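Local structure of phosphate ABC transporter, phosphate-binding protein (Clostridium perfringens, 4Q8R) at residues 13-18 / 56-60; 21-25 / 223-228; 79-85 / 169-175; 102-108 / 120-124. The protein probably binds phosphate with high affinity outside the cell and hands it to an ABC-type transporter for uptake. All coordinates share one frame. Where two conformers were deposited one is given. Residues are numbered along the deposited sequence.

Interaction 1 (13-18 / 56-60); sequences SVGPVM and GMASR. With PO4 (phosphate ion), chain B.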
loop_
_atom_site.group_PDB
_atom_site.type_symbol
_atom_site.label_atom_id
_atom_site.label_comp_id
_atom_site.label_asym_id
_atom_site.label_seq_id
_atom_site.Cartn_x
_atom_site.Cartn_y
_atom_site.Cartn_z
ATOM N N SER A 13 -1.194 -3.011 -3.114
ATOM C CA SER A 13 -0.270 -1.883 -3.241
ATOM C C SER A 13 0.941 -2.325 -4.078
ATOM O O SER A 13 1.445 -1.538 -4.884
ATOM C CB SER A 13 0.231 -1.428 -1.884
ATOM O OG SER A 13 -0.823 -1.050 -1.009
ATOM N N VAL A 14 1.349 -3.576 -3.883
ATOM C CA VAL A 14 2.526 -4.120 -4.593
ATOM C C VAL A 14 2.197 -4.554 -5.985
ATOM O O VAL A 14 3.118 -4.693 -6.801
ATOM C CB VAL A 14 3.181 -5.311 -3.775
ATOM C CG1 VAL A 14 4.500 -5.817 -4.392
ATOM C CG2 VAL A 14 3.518 -4.861 -2.380
ATOM N N GLY A 15 0.931 -4.755 -6.331
ATOM C CA GLY A 15 0.545 -5.306 -7.622
ATOM C C GLY A 15 1.133 -4.571 -8.853
ATOM O O GLY A 15 1.699 -5.240 -9.724
ATOM N N PRO A 16 1.049 -3.206 -8.909
ATOM C CA PRO A 16 1.527 -2.537 -10.120
ATOM C C PRO A 16 3.025 -2.806 -10.313
ATOM O O PRO A 16 3.447 -3.176 -11.425
ATOM C CB PRO A 16 1.251 -1.062 -9.830
ATOM C CG PRO A 16 -0.086 -1.152 -9.061
ATOM C CD PRO A 16 0.162 -2.318 -8.128
ATOM N N VAL A 17 3.815 -2.690 -9.254
ATOM C CA VAL A 17 5.272 -2.925 -9.419
ATOM C C VAL A 17 5.624 -4.362 -9.689
ATOM O O VAL A 17 6.517 -4.657 -10.499
ATOM C CB VAL A 17 6.104 -2.321 -8.266
ATOM C CG1 VAL A 17 5.990 -3.057 -6.935
ATOM C CG2 VAL A 17 7.589 -2.212 -8.664
ATOM N N MET A 18 4.953 -5.294 -9.027
ATOM C CA MET A 18 5.195 -6.664 -9.316
ATOM C C MET A 18 4.884 -7.050 -10.752
ATOM O O MET A 18 5.655 -7.842 -11.402
ATOM C CB MET A 18 4.348 -7.560 -8.352
ATOM C CG MET A 18 4.875 -9.011 -8.289
ATOM S SD MET A 18 6.561 -9.162 -7.609
ATOM C CE MET A 18 6.419 -8.556 -5.992
ATOM N N GLY A 56 4.542 -14.617 -1.129
ATOM C CA GLY A 56 3.524 -13.639 -0.702
ATOM C C GLY A 56 4.077 -12.222 -0.850
ATOM O O GLY A 56 5.240 -11.964 -0.578
ATOM N N MET A 57 3.236 -11.307 -1.304
ATOM C CA MET A 57 3.567 -9.931 -1.294
ATOM C C MET A 57 2.805 -9.206 -0.222
ATOM O O MET A 57 1.551 -9.347 -0.131
ATOM C CB MET A 57 3.529 -9.320 -2.679
ATOM C CG MET A 57 2.278 -9.297 -3.425
ATOM S SD MET A 57 2.446 -8.958 -5.231
ATOM C CE MET A 57 0.630 -9.153 -5.482
ATOM N N ALA A 58 3.544 -8.459 0.588
ATOM C CA ALA A 58 2.950 -7.702 1.708
ATOM C C ALA A 58 3.394 -6.245 1.690
ATOM O O ALA A 58 4.575 -5.913 1.316
ATOM C CB ALA A 58 3.342 -8.316 2.975
ATOM N N SER A 59 2.504 -5.385 2.130
ATOM C CA SER A 59 2.780 -3.940 2.234
ATOM C C SER A 59 2.753 -3.502 3.700
ATOM O O SER A 59 2.516 -2.320 4.058
ATOM C CB SER A 59 1.785 -3.175 1.409
ATOM O OG SER A 59 0.476 -3.313 1.921
ATOM N N ARG A 60 3.000 -4.464 4.590
ATOM C CA ARG A 60 3.224 -4.207 6.019
ATOM C C ARG A 60 4.273 -5.207 6.487
ATOM O O ARG A 60 4.541 -6.195 5.772
ATOM C CB ARG A 60 1.943 -4.413 6.860
ATOM C CG ARG A 60 1.317 -5.780 6.703
ATOM C CD ARG A 60 0.440 -6.067 7.886
ATOM N NE ARG A 60 -0.396 -7.235 7.740
ATOM C CZ ARG A 60 -0.041 -8.463 8.062
ATOM N NH1 ARG A 60 1.192 -8.701 8.533
ATOM N NH2 ARG A 60 -0.935 -9.440 7.962
HETATM P P PO4 B . -2.726 -3.973 0.532
HETATM O O1 PO4 B . -2.397 -5.140 1.477
HETATM O O2 PO4 B . -3.655 -4.411 -0.580
HETATM O O3 PO4 B . -3.224 -2.776 1.330
HETATM O O4 PO4 B . -1.372 -3.499 -0.092
#

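Interaction 2 (21-25 / 223-228); sequences EAEAF and SFIDFI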
loop_
_atom_site.group_PDB
_atom_site.type_symbol
_atom_site.label_atom_id
_atom_site.label_comp_id
_atom_site.label_asym_id
_atom_site.label_seq_id
_atom_site.Cartn_x
_atom_site.Cartn_y
_atom_site.Cartn_z
ATOM N N GLU A 21 7.718 -5.644 -12.843
ATOM C CA GLU A 21 8.859 -6.517 -12.622
ATOM C C GLU A 21 8.769 -7.784 -13.429
ATOM O O GLU A 21 9.771 -8.212 -14.076
ATOM C CB GLU A 21 9.094 -6.833 -11.138
ATOM C CG GLU A 21 9.345 -5.646 -10.194
ATOM C CD GLU A 21 10.743 -5.015 -10.305
ATOM O OE1 GLU A 21 11.580 -5.482 -11.129
ATOM O OE2 GLU A 21 10.973 -4.026 -9.572
ATOM N N ALA A 22 7.585 -8.395 -13.443
ATOM C CA ALA A 22 7.397 -9.621 -14.157
ATOM C C ALA A 22 7.593 -9.422 -15.634
ATOM O O ALA A 22 8.178 -10.270 -16.310
ATOM C CB ALA A 22 5.993 -10.240 -13.828
ATOM N N GLU A 23 7.106 -8.334 -16.183
ATOM C CA GLU A 23 7.187 -8.206 -17.631
ATOM C C GLU A 23 8.632 -7.998 -18.015
ATOM O O GLU A 23 9.089 -8.461 -19.079
ATOM C CB GLU A 23 6.318 -7.056 -18.151
ATOM C CG GLU A 23 4.800 -7.238 -17.925
ATOM C CD GLU A 23 4.215 -8.646 -18.213
ATOM O OE1 GLU A 23 3.210 -9.125 -17.567
ATOM O OE2 GLU A 23 4.707 -9.312 -19.095
ATOM N N ALA A 24 9.359 -7.271 -17.199
ATOM C CA ALA A 24 10.774 -6.999 -17.537
ATOM C C ALA A 24 11.588 -8.294 -17.389
ATOM O O ALA A 24 12.496 -8.570 -18.193
ATOM C CB ALA A 24 11.332 -5.889 -16.700
ATOM N N PHE A 25 11.315 -9.055 -16.332
ATOM C CA PHE A 25 11.967 -10.323 -16.103
ATOM C C PHE A 25 11.737 -11.336 -17.241
ATOM O O PHE A 25 12.643 -12.212 -17.506
ATOM C CB PHE A 25 11.457 -10.891 -14.764
ATOM C CG PHE A 25 12.152 -12.133 -14.315
ATOM C CD1 PHE A 25 13.515 -12.103 -13.949
ATOM C CD2 PHE A 25 11.437 -13.335 -14.178
ATOM C CE1 PHE A 25 14.149 -13.269 -13.494
ATOM C CE2 PHE A 25 12.057 -14.487 -13.716
ATOM C CZ PHE A 25 13.412 -14.458 -13.370
ATOM N N SER A 223 15.468 -16.403 -8.547
ATOM C CA SER A 223 15.862 -15.555 -9.697
ATOM C C SER A 223 15.072 -14.311 -9.859
ATOM O O SER A 223 15.623 -13.238 -10.132
ATOM C CB SER A 223 15.709 -16.314 -11.033
ATOM O OG SER A 223 16.887 -16.876 -11.236
ATOM N N PHE A 224 13.765 -14.468 -9.752
ATOM C CA PHE A 224 12.876 -13.321 -9.828
ATOM C C PHE A 224 13.134 -12.306 -8.715
ATOM O O PHE A 224 13.206 -11.128 -9.000
ATOM C CB PHE A 224 11.420 -13.784 -9.895
ATOM C CG PHE A 224 10.435 -12.679 -10.088
ATOM C CD1 PHE A 224 10.612 -11.733 -11.111
ATOM C CD2 PHE A 224 9.329 -12.572 -9.268
ATOM C CE1 PHE A 224 9.713 -10.673 -11.302
ATOM C CE2 PHE A 224 8.431 -11.569 -9.449
ATOM C CZ PHE A 224 8.615 -10.583 -10.432
ATOM N N ILE A 225 13.260 -12.746 -7.452
ATOM C CA ILE A 225 13.488 -11.825 -6.352
ATOM C C ILE A 225 14.846 -11.114 -6.567
ATOM O O ILE A 225 14.992 -9.920 -6.314
ATOM C CB ILE A 225 13.503 -12.585 -5.056
ATOM C CG1 ILE A 225 12.056 -13.073 -4.744
ATOM C CG2 ILE A 225 14.056 -11.721 -3.944
ATOM C CD1 ILE A 225 11.931 -13.936 -3.511
ATOM N N ASP A 226 15.866 -11.863 -6.984
ATOM C CA ASP A 226 17.187 -11.271 -7.254
ATOM C C ASP A 226 17.078 -10.221 -8.358
ATOM O O ASP A 226 17.747 -9.171 -8.308
ATOM C CB ASP A 226 18.213 -12.379 -7.579
ATOM C CG ASP A 226 18.659 -13.179 -6.319
ATOM O OD1 ASP A 226 18.451 -12.737 -5.153
ATOM O OD2 ASP A 226 19.209 -14.287 -6.511
ATOM N N PHE A 227 16.221 -10.473 -9.348
ATOM C CA PHE A 227 16.032 -9.482 -10.400
ATOM C C PHE A 227 15.401 -8.204 -9.855
ATOM O O PHE A 227 15.762 -7.116 -10.213
ATOM C CB PHE A 227 15.163 -10.013 -11.490
ATOM C CG PHE A 227 14.803 -8.985 -12.490
ATOM C CD1 PHE A 227 15.727 -8.606 -13.453
ATOM C CD2 PHE A 227 13.551 -8.353 -12.468
ATOM C CE1 PHE A 227 15.387 -7.654 -14.399
ATOM C CE2 PHE A 227 13.221 -7.385 -13.398
ATOM C CZ PHE A 227 14.132 -7.029 -14.367
ATOM N N ILE A 228 14.402 -8.355 -8.993
ATOM C CA ILE A 228 13.737 -7.181 -8.400
ATOM C C ILE A 228 14.723 -6.334 -7.595
ATOM O O ILE A 228 14.655 -5.096 -7.572
ATOM C CB ILE A 228 12.553 -7.600 -7.512
ATOM C CG1 ILE A 228 11.468 -8.254 -8.336
ATOM C CG2 ILE A 228 12.001 -6.379 -6.733
ATOM C CD1 ILE A 228 10.383 -8.887 -7.420
#

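Interaction 3 (79-85 / 169-175); sequences DGIALIT and AIGYISF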
loop_
_atom_site.group_PDB
_atom_site.type_symbol
_atom_site.label_atom_id
_atom_site.label_comp_id
_atom_site.label_asym_id
_atom_site.label_seq_id
_atom_site.Cartn_x
_atom_site.Cartn_y
_atom_site.Cartn_z
ATOM N N ASP A 79 7.416 2.362 0.491
ATOM C CA ASP A 79 6.244 2.930 -0.125
ATOM C C ASP A 79 5.569 3.941 0.822
ATOM O O ASP A 79 5.278 3.626 1.994
ATOM C CB ASP A 79 5.239 1.835 -0.472
ATOM C CG ASP A 79 3.968 2.356 -1.122
ATOM O OD1 ASP A 79 3.991 3.028 -2.166
ATOM O OD2 ASP A 79 2.885 2.034 -0.637
ATOM N N GLY A 80 5.279 5.123 0.305
ATOM C CA GLY A 80 4.488 6.086 1.001
ATOM C C GLY A 80 3.017 5.778 0.877
ATOM O O GLY A 80 2.554 5.177 -0.105
ATOM N N ILE A 81 2.278 6.170 1.905
ATOM C CA ILE A 81 0.819 6.072 1.854
ATOM C C ILE A 81 0.315 7.548 1.787
ATOM O O ILE A 81 0.570 8.366 2.696
ATOM C CB ILE A 81 0.227 5.406 3.071
ATOM C CG1 ILE A 81 0.747 3.936 3.190
ATOM C CG2 ILE A 81 -1.312 5.459 3.023
ATOM C CD1 ILE A 81 0.360 3.264 4.453
ATOM N N ALA A 82 -0.404 7.827 0.727
ATOM C CA ALA A 82 -1.049 9.114 0.516
ATOM C C ALA A 82 -2.462 9.086 1.098
ATOM O O ALA A 82 -3.126 8.091 1.086
ATOM C CB ALA A 82 -1.151 9.414 -0.952
ATOM N N LEU A 83 -2.856 10.247 1.602
ATOM C CA LEU A 83 -4.245 10.530 1.991
ATOM C C LEU A 83 -4.794 11.269 0.812
ATOM O O LEU A 83 -4.346 12.445 0.549
ATOM C CB LEU A 83 -4.342 11.479 3.168
ATOM C CG LEU A 83 -4.323 10.936 4.562
ATOM C CD1 LEU A 83 -5.526 10.076 4.744
ATOM C CD2 LEU A 83 -3.039 10.204 4.825
ATOM N N ILE A 84 -5.692 10.640 0.091
ATOM C CA ILE A 84 -6.221 11.232 -1.134
ATOM C C ILE A 84 -7.600 11.814 -0.940
ATOM O O ILE A 84 -8.456 11.221 -0.239
ATOM C CB ILE A 84 -6.192 10.245 -2.297
ATOM C CG1 ILE A 84 -6.870 8.906 -1.972
ATOM C CG2 ILE A 84 -4.738 10.007 -2.701
ATOM C CD1 ILE A 84 -7.222 8.148 -3.211
ATOM N N THR A 85 -7.828 12.948 -1.602
ATOM C CA THR A 85 -9.111 13.574 -1.662
ATOM C C THR A 85 -9.516 13.650 -3.119
ATOM O O THR A 85 -8.726 13.415 -4.054
ATOM C CB THR A 85 -9.111 14.972 -1.031
ATOM O OG1 THR A 85 -8.321 15.830 -1.877
ATOM C CG2 THR A 85 -8.562 15.019 0.366
ATOM N N ALA A 169 -15.131 12.660 -0.406
ATOM C CA ALA A 169 -14.449 11.502 0.126
ATOM C C ALA A 169 -12.982 11.764 0.512
ATOM O O ALA A 169 -12.269 12.637 -0.064
ATOM C CB ALA A 169 -14.517 10.420 -0.896
ATOM N N ILE A 170 -12.468 10.921 1.393
ATOM C CA ILE A 170 -11.079 10.876 1.744
ATOM C C ILE A 170 -10.733 9.379 1.866
ATOM O O ILE A 170 -11.533 8.564 2.427
ATOM C CB ILE A 170 -10.766 11.662 3.002
ATOM C CG1 ILE A 170 -9.271 11.693 3.257
ATOM C CG2 ILE A 170 -11.531 11.133 4.277
ATOM C CD1 ILE A 170 -8.811 12.660 4.323
ATOM N N GLY A 171 -9.568 8.981 1.332
ATOM C CA GLY A 171 -9.089 7.597 1.474
ATOM C C GLY A 171 -7.592 7.586 1.577
ATOM O O GLY A 171 -6.963 8.618 1.549
ATOM N N TYR A 172 -7.011 6.384 1.700
ATOM C CA TYR A 172 -5.563 6.235 1.754
ATOM C C TYR A 172 -5.141 5.156 0.788
ATOM O O TYR A 172 -5.807 4.174 0.572
ATOM C CB TYR A 172 -5.099 5.968 3.171
ATOM C CG TYR A 172 -5.844 4.822 3.872
ATOM C CD1 TYR A 172 -5.558 3.474 3.587
ATOM C CD2 TYR A 172 -6.808 5.093 4.855
ATOM C CE1 TYR A 172 -6.209 2.450 4.281
ATOM C CE2 TYR A 172 -7.477 4.072 5.487
ATOM C CZ TYR A 172 -7.182 2.787 5.192
ATOM O OH TYR A 172 -7.821 1.753 5.847
ATOM N N ILE A 173 -3.980 5.370 0.195
ATOM C CA ILE A 173 -3.528 4.519 -0.879
ATOM C C ILE A 173 -2.046 4.669 -1.105
ATOM O O ILE A 173 -1.474 5.719 -0.848
ATOM C CB ILE A 173 -4.282 4.907 -2.143
ATOM C CG1 ILE A 173 -4.260 3.820 -3.183
ATOM C CG2 ILE A 173 -3.760 6.244 -2.755
ATOM C CD1 ILE A 173 -5.220 4.039 -4.302
ATOM N N SER A 174 -1.396 3.611 -1.574
ATOM C CA SER A 174 0.018 3.671 -1.974
ATOM C C SER A 174 0.259 4.806 -3.006
ATOM O O SER A 174 -0.554 5.015 -3.907
ATOM C CB SER A 174 0.383 2.350 -2.640
ATOM O OG SER A 174 1.588 2.435 -3.386
ATOM N N PHE A 175 1.406 5.453 -2.889
ATOM C CA PHE A 175 1.823 6.471 -3.837
ATOM C C PHE A 175 1.802 5.906 -5.272
ATOM O O PHE A 175 1.660 6.684 -6.260
ATOM C CB PHE A 175 3.258 6.867 -3.565
ATOM C CG PHE A 175 3.492 7.790 -2.401
ATOM C CD1 PHE A 175 2.504 8.153 -1.463
ATOM C CD2 PHE A 175 4.815 8.336 -2.224
ATOM C CE1 PHE A 175 2.814 8.993 -0.437
ATOM C CE2 PHE A 175 5.093 9.218 -1.222
ATOM C CZ PHE A 175 4.084 9.532 -0.280
#

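Interaction 4 (102-108 / 120-124); sequences IYTGKIT and IVVVS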
loop_
_atom_site.group_PDB
_atom_site.type_symbol
_atom_site.label_atom_id
_atom_site.label_comp_id
_atom_site.label_asym_id
_atom_site.label_seq_id
_atom_site.Cartn_x
_atom_site.Cartn_y
_atom_site.Cartn_z
ATOM N N ILE A 102 -10.540 12.573 11.847
ATOM C CA ILE A 102 -11.423 12.172 10.787
ATOM C C ILE A 102 -11.763 10.687 10.841
ATOM O O ILE A 102 -12.944 10.285 10.782
ATOM C CB ILE A 102 -10.796 12.489 9.388
ATOM C CG1 ILE A 102 -10.600 14.034 9.233
ATOM C CG2 ILE A 102 -11.637 11.971 8.246
ATOM C CD1 ILE A 102 -9.626 14.309 8.121
ATOM N N TYR A 103 -10.755 9.854 10.952
ATOM C CA TYR A 103 -10.967 8.397 10.865
ATOM C C TYR A 103 -11.658 7.831 12.105
ATOM O O TYR A 103 -12.264 6.774 12.024
ATOM C CB TYR A 103 -9.674 7.671 10.493
ATOM C CG TYR A 103 -9.558 7.595 9.009
ATOM C CD1 TYR A 103 -9.032 8.706 8.274
ATOM C CD2 TYR A 103 -9.949 6.514 8.295
ATOM C CE1 TYR A 103 -9.054 8.675 6.923
ATOM C CE2 TYR A 103 -9.948 6.467 6.928
ATOM C CZ TYR A 103 -9.518 7.586 6.227
ATOM O OH TYR A 103 -9.515 7.597 4.856
ATOM N N THR A 104 -11.619 8.520 13.215
ATOM C CA THR A 104 -12.315 8.041 14.408
ATOM C C THR A 104 -13.668 8.698 14.549
ATOM O O THR A 104 -14.346 8.495 15.559
ATOM C CB THR A 104 -11.476 8.286 15.689
ATOM O OG1 THR A 104 -11.234 9.686 15.876
ATOM C CG2 THR A 104 -10.139 7.521 15.652
ATOM N N GLY A 105 -14.038 9.570 13.619
ATOM C CA GLY A 105 -15.357 10.191 13.614
ATOM C C GLY A 105 -15.497 11.402 14.526
ATOM O O GLY A 105 -16.611 11.875 14.780
ATOM N N LYS A 106 -14.397 11.925 15.070
ATOM C CA LYS A 106 -14.464 13.127 15.865
ATOM C C LYS A 106 -14.780 14.356 15.017
ATOM O O LYS A 106 -15.609 15.216 15.367
ATOM C CB LYS A 106 -13.199 13.293 16.658
ATOM C CG LYS A 106 -13.272 14.415 17.646
ATOM C CD LYS A 106 -11.886 14.823 18.034
ATOM C CE LYS A 106 -11.331 13.807 19.008
ATOM N NZ LYS A 106 -12.295 13.677 20.131
ATOM N N ILE A 107 -14.121 14.411 13.875
ATOM C CA ILE A 107 -14.373 15.453 12.861
ATOM C C ILE A 107 -15.181 14.830 11.748
ATOM O O ILE A 107 -14.768 13.842 11.123
ATOM C CB ILE A 107 -13.019 16.047 12.382
ATOM C CG1 ILE A 107 -12.406 16.882 13.498
ATOM C CG2 ILE A 107 -13.161 16.771 11.061
ATOM C CD1 ILE A 107 -11.087 17.573 13.137
ATOM N N THR A 108 -16.327 15.428 11.397
ATOM C CA THR A 108 -17.247 14.852 10.466
ATOM C C THR A 108 -17.644 15.728 9.264
ATOM O O THR A 108 -18.388 15.275 8.412
ATOM C CB THR A 108 -18.559 14.465 11.221
ATOM O OG1 THR A 108 -19.098 15.624 11.831
ATOM C CG2 THR A 108 -18.267 13.420 12.288
ATOM N N ILE A 120 -17.876 14.643 5.571
ATOM C CA ILE A 120 -16.748 13.891 5.109
ATOM C C ILE A 120 -17.186 12.455 4.856
ATOM O O ILE A 120 -17.861 11.861 5.716
ATOM C CB ILE A 120 -15.585 13.907 6.132
ATOM C CG1 ILE A 120 -15.138 15.322 6.477
ATOM C CG2 ILE A 120 -14.401 13.025 5.664
ATOM C CD1 ILE A 120 -14.167 15.437 7.589
ATOM N N VAL A 121 -16.857 11.908 3.687
ATOM C CA VAL A 121 -17.136 10.524 3.377
ATOM C C VAL A 121 -15.800 9.826 3.641
ATOM O O VAL A 121 -14.858 9.880 2.816
ATOM C CB VAL A 121 -17.674 10.331 1.949
ATOM C CG1 VAL A 121 -17.809 8.840 1.574
ATOM C CG2 VAL A 121 -19.012 11.078 1.780
ATOM N N VAL A 122 -15.714 9.165 4.762
ATOM C CA VAL A 122 -14.494 8.463 5.201
ATOM C C VAL A 122 -14.429 7.112 4.518
ATOM O O VAL A 122 -15.377 6.315 4.593
ATOM C CB VAL A 122 -14.446 8.298 6.753
ATOM C CG1 VAL A 122 -13.223 7.553 7.173
ATOM C CG2 VAL A 122 -14.512 9.616 7.457
ATOM N N VAL A 123 -13.304 6.827 3.862
ATOM C CA VAL A 123 -13.100 5.576 3.185
ATOM C C VAL A 123 -11.904 4.844 3.773
ATOM O O VAL A 123 -10.807 5.386 3.868
ATOM C CB VAL A 123 -12.974 5.696 1.621
ATOM C CG1 VAL A 123 -13.080 4.349 0.956
ATOM C CG2 VAL A 123 -14.010 6.657 1.059
ATOM N N SER A 124 -12.148 3.573 4.123
ATOM C CA SER A 124 -11.150 2.673 4.672
ATOM C C SER A 124 -11.042 1.476 3.764
ATOM O O SER A 124 -11.943 1.188 2.939
ATOM C CB SER A 124 -11.504 2.151 6.081
ATOM O OG SER A 124 -11.444 3.197 7.013
HETATM O O HOH W 1 -18.989 12.535 8.033
#

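Interaction 1 (13-18 / 56-60)
M57, V14 and S59 bury the most surface here. M57 lies near the end of strand 55-58, its side chain directed toward the start of helix 15-28. Its SD lies 3.8 Å from V14 CG1 and 3.9 Å from M18 CG. V14 and M18 are one helical turn apart, and M18 N bonds to V14 O at 2.9 Å, so both side chains meet the same sulfur. G15 carries no side chain, and its CA comes within 4.4 Å of M57 CE. V14 also reaches the next residue of the strand, with CG2 4.0 Å from A58 O. This apolar base lies beneath a polar end. S59 OG and S13 OG are 3.9 Å apart, and the phosphate ion bridges them. S13 OG and S59 OG each donate to O4 of PO4 at 2.7 Å, and S13 N donates to the same O4 at 3.1 Å. The backbone NH thus adds to two hydroxyls on one oxygen. S11, T12, S41, S129, G130 and T131 complete the shell around the ion. A loop and helix start set beside a strand end, ringing the anion with hydroxyls and backbone NH groups, is the anion site of phosphate-binding proteins of the periplasmic binding protein superfamily.

Interaction 2 (21-25 / 223-228)
S223 opens the contact on helix 219-229. Its CB is 3.8 Å from F25 CZ, and its backbone O is 3.7 Å from F25 CE1. F224 comes next and meets F25 more fully. F224 CA sits 4.0 Å from the centroid of the F25 ring, over its face, as a CH-pi contact. The two rings are oblique, with centroids 5.1 Å apart and planes at 53°. The far edge of the F224 ring reaches the backbone of helix 15-28, where F224 CE1 lies 3.7 Å from E21 O and 3.8 Å from A22 N. F224 CZ also touches A22 CB at 4.3 Å. Here two helices of one lobe of the binding-protein fold cross steeply. The short segments make an angle of 105°, and their axes approach to 10.3 Å. Large aromatic side chains fill that gap, and F25, F224 and F227 form an aromatic cluster. I225 and D226 lie on the turn that faces elsewhere, I225 packing on V74 of strand 71-86. F227 returns to the interface one turn on and meets F25 obliquely, the ring planes at 49°. Its CB is 3.6 Å from F25 CD1, and its ring centroid is 5.6 Å from that of F25. F227 CZ packs on A24 CB at 3.8 Å, and F227 CE2 meets E21 OE1 at 3.4 Å. I228 closes the segment, with CG2 3.8 Å from E21 OE2.

Interaction 3 (79-85 / 169-175)
Two antiparallel strands pair here, and five backbone hydrogen bonds join them. A82 and I173 form one hydrogen-bonded pair: A82 N donates to I173 O at 2.8 Å, and I173 N to A82 O at 3.0 Å. I84 and G171 form the next, with I84 N to G171 O at 2.8 Å and G171 N to I84 O at 3.0 Å. The fifth bond runs from F175 N to G80 O at 3.0 Å, just past the strand end. The alternate residues turn their backbone groups outward. L83 bonds to V185 of strand 182-187 and I170 to V121 of strand 121-125, so strands on both sides use these groups; I81 bonds to V204, just before strand 205-213. At the end of the pair S174 OG donates to D79 OD1 at 2.8 Å, while D79 OD2 forms a salt bridge with R206. Y172 OH is hydrogen-bonded to R125 N. G80 has no side chain, which lets the F175 ring lie flat on it: G80 CA is 3.5 Å from the ring centroid, a CH-pi contact. I81, L83, I170 and Y172 share one sheet face, where I81 CG2 meets Y172 CB at 3.8 Å. On the other face I84 CG2 touches I173 CG2 at 3.9 Å. This is an interior strand pair of the mixed beta-sheet in the alpha/beta fold of periplasmic binding proteins.

Interaction 4 (102-108 / 120-124)
The phenol of Y103 makes the shortest bond: Y103 OH donates to V123 O at 2.7 Å. At the other end I120 N donates to T108 O at 3.0 Å and is nearly straight. A water bridges the same end, donating to T108 O at 2.8 Å and to I120 O at 2.7 Å. Between the two ends the contact is apolar. V122 CG1 lies over the Y103 ring, 3.7 Å from its centroid, as a CH-pi contact. I102 CG2 packs on V122 CG2 at 3.8 Å and on I120 CG2 at 3.9 Å. I107 CG2 meets I120 CD1 at 3.9 Å. The chain can turn back to the strand because helix 96-103 ends in a Schellman motif, with G105 at positive phi and G105 N bonded to I102 O at 3.1 Å. The helix end thus packs on strand 121-125, which lies between strands 151-153 and 169-174. I170 of the latter touches I102, Y103 and I120, and F135 of helix 130-139 meets the Y103 ring edge-to-face.

Interactions 1, 3 and 4 all reach the same mixed sheet, and interaction 2 joins helices beside it. Interactions 1 and 2 share helix 15-28; their centres are 13 Å apart, and M18 SD touches F224 CE2 at 3.6 Å. Interactions 3 and 4 have centres 14 Å apart and share a strand border, where I170 and V123 probably hydrogen-bond. S13 of interaction 1 touches S174 of interaction 3. Interactions 2 and 4 lie on opposite sides of the chain's centre, 39 Å between centres. Along the chain, interaction 4 nests inside 3, and 3 inside 2, while 1 and 2 cross. The chain therefore passes back and forth between the two ends, with the phosphate held at interaction 1, near the middle.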